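Ribonuclease P protein component 3 (Thermococcus kodakarensis KOD1, PDB 3WYZ) probably serves as a protein subunit of ribonuclease P, the RNA-based enzyme complex that cleaves the 5'-ends of tRNA precursors to generate mature tRNA. Local coordinates at residues Lys38-Glu43 with Val65-Val70. Sequence-based numbering, arbitrary orientation.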
loop_
_atom_site.group_PDB
_atom_site.type_symbol
_atom_site.label_atom_id
_atom_site.label_comp_id
_atom_site.label_asym_id
_atom_site.label_seq_id
_atom_site.Cartn_x
_atom_site.Cartn_y
_atom_site.Cartn_z
ATOM N N LYS A 38 -5.120 9.668 1.470
ATOM C CA LYS A 38 -4.790 11.036 1.096
ATOM C C LYS A 38 -3.334 11.071 0.644
ATOM O O LYS A 38 -2.427 10.771 1.418
ATOM C CB LYS A 38 -4.994 11.987 2.277
ATOM C CG LYS A 38 -4.718 13.449 1.956
ATOM C CD LYS A 38 -4.459 14.258 3.218
ATOM C CE LYS A 38 -4.251 15.735 2.905
ATOM N NZ LYS A 38 -3.038 15.995 2.083
ATOM N N LYS A 39 -3.121 11.429 -0.615
ATOM C CA LYS A 39 -1.782 11.528 -1.176
ATOM C C LYS A 39 -1.146 12.833 -0.704
ATOM O O LYS A 39 -1.763 13.896 -0.792
ATOM C CB LYS A 39 -1.854 11.465 -2.700
ATOM C CG LYS A 39 -0.527 11.180 -3.382
ATOM C CD LYS A 39 -0.745 10.673 -4.800
ATOM C CE LYS A 39 0.571 10.477 -5.531
ATOM N NZ LYS A 39 0.382 9.822 -6.854
ATOM N N LEU A 40 0.079 12.746 -0.193
ATOM C CA LEU A 40 0.737 13.887 0.437
ATOM C C LEU A 40 2.182 14.070 -0.034
ATOM O O LEU A 40 3.060 13.280 0.310
ATOM C CB LEU A 40 0.698 13.719 1.953
ATOM C CG LEU A 40 1.313 14.829 2.801
ATOM C CD1 LEU A 40 0.797 16.199 2.370
ATOM C CD2 LEU A 40 1.027 14.580 4.274
ATOM N N VAL A 41 2.411 15.135 -0.805
ATOM C CA VAL A 41 3.729 15.454 -1.356
ATOM C C VAL A 41 4.426 16.477 -0.467
ATOM O O VAL A 41 3.888 17.558 -0.227
ATOM C CB VAL A 41 3.615 16.024 -2.782
ATOM C CG1 VAL A 41 4.985 16.063 -3.450
ATOM C CG2 VAL A 41 2.625 15.206 -3.612
ATOM N N LEU A 42 5.622 16.134 0.010
ATOM C CA LEU A 42 6.333 16.947 0.997
ATOM C C LEU A 42 7.784 17.244 0.610
ATOM O O LEU A 42 8.547 16.335 0.291
ATOM C CB LEU A 42 6.305 16.246 2.359
ATOM C CG LEU A 42 5.309 16.734 3.420
ATOM C CD1 LEU A 42 3.940 17.057 2.840
ATOM C CD2 LEU A 42 5.199 15.705 4.538
ATOM N N GLU A 43 8.143 18.526 0.644
ATOM C CA GLU A 43 9.536 18.970 0.530
ATOM C C GLU A 43 9.676 20.398 1.103
ATOM O O GLU A 43 9.773 21.371 0.351
ATOM C CB GLU A 43 10.036 18.895 -0.919
ATOM C CG GLU A 43 9.080 19.432 -1.974
ATOM C CD GLU A 43 9.745 19.621 -3.329
ATOM O OE1 GLU A 43 10.859 19.089 -3.540
ATOM O OE2 GLU A 43 9.154 20.309 -4.185
ATOM N N VAL A 65 -8.917 6.160 7.189
ATOM C CA VAL A 65 -8.075 7.041 6.394
ATOM C C VAL A 65 -6.612 6.613 6.473
ATOM O O VAL A 65 -6.097 6.315 7.556
ATOM C CB VAL A 65 -8.218 8.521 6.844
ATOM C CG1 VAL A 65 -7.270 9.423 6.064
ATOM C CG2 VAL A 65 -9.651 8.999 6.651
ATOM N N ALA A 66 -5.954 6.580 5.315
ATOM C CA ALA A 66 -4.508 6.365 5.245
ATOM C C ALA A 66 -3.821 7.613 4.709
ATOM O O ALA A 66 -4.414 8.393 3.966
ATOM C CB ALA A 66 -4.192 5.177 4.369
ATOM N N LEU A 67 -2.567 7.795 5.097
ATOM C CA LEU A 67 -1.773 8.921 4.644
ATOM C C LEU A 67 -0.590 8.411 3.827
ATOM O O LEU A 67 0.288 7.724 4.361
ATOM C CB LEU A 67 -1.287 9.715 5.853
ATOM C CG LEU A 67 -0.669 11.084 5.585
ATOM C CD1 LEU A 67 -1.708 12.051 5.030
ATOM C CD2 LEU A 67 -0.060 11.619 6.873
ATOM N N LEU A 68 -0.568 8.738 2.539
ATOM C CA LEU A 68 0.508 8.297 1.652
ATOM C C LEU A 68 1.549 9.396 1.467
ATOM O O LEU A 68 1.281 10.414 0.825
ATOM C CB LEU A 68 -0.052 7.865 0.294
ATOM C CG LEU A 68 0.987 7.488 -0.772
ATOM C CD1 LEU A 68 1.728 6.219 -0.388
ATOM C CD2 LEU A 68 0.324 7.340 -2.130
ATOM N N LEU A 69 2.736 9.171 2.022
ATOM C CA LEU A 69 3.834 10.121 1.915
ATOM C C LEU A 69 4.662 9.839 0.670
ATOM O O LEU A 69 5.203 8.743 0.512
ATOM C CB LEU A 69 4.739 10.047 3.148
ATOM C CG LEU A 69 4.094 10.243 4.519
ATOM C CD1 LEU A 69 5.176 10.230 5.593
ATOM C CD2 LEU A 69 3.276 11.529 4.582
ATOM N N VAL A 70 4.749 10.832 -0.212
ATOM C CA VAL A 70 5.670 10.780 -1.343
ATOM C C VAL A 70 6.706 11.894 -1.150
ATOM O O VAL A 70 6.362 13.072 -1.049
ATOM C CB VAL A 70 4.933 10.877 -2.701
ATOM C CG1 VAL A 70 3.727 9.945 -2.723
ATOM C CG2 VAL A 70 4.481 12.293 -3.005
#
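Lys38 pairs with Leu67 where strand segments 38-41 and 65-70 run parallel as neighbours, their axes 4.8 Å apart at closest approach and inclined at 27°. The register continues with Lys39 beside Leu68, Leu40 beside Leu69 and Val41 beside Val70. Lys38 and Leu40 each use both backbone groups: Lys38 N donates to Ala66 O and Lys38 O accepts from Leu68 N, then Leu40 N reaches Leu68 O at 2.8 Å and Leu40 O takes Val70 N in a nearly straight bond, 175° at the hydrogen. A weak bond from Leu42 N to Val70 O (3.3 Å) extends this ladder past Val41.

Lys38, Leu40, Leu67 and Leu69 share the face turned to helix 48-62 and helix 74-83. Leu40 CG stands anti to its backbone N (chi1 -179°), which sets the branch point beside the carbonyl carbon. From there the CD2 methyl lies 3.8 Å from Leu67 CD1, the two side chains crossing obliquely. The same methyl is 3.8 Å from CD2 of Leu69, which lies side by side with Leu40. The side chain of Lys38 lies alongside Leu67, its aliphatic CD 4.0 Å from Leu67 CD1. An alanine at Leu67 would probably open a gap beside Leu40 CD2 and take away the methyl that Lys38 CD lies against. On the opposite face, Lys39 CG passes 4.1 Å from Leu68 CD2, while its NZ forms a salt bridge with Glu180. Farther along, Val41 CG2 meets Val70 CG2 at 3.5 Å.

Helix 48-62 links the two strands and contacts Lys38 through Glu54 and Leu58, and Leu40 through Leu51; strand 88-92 continues the sheet beyond 65-70. Adjacent parallel strands joined by a helix packed on one face define a beta-alpha-beta unit, here one of the successive units of the TIM barrel-like fold of this RNase P protein.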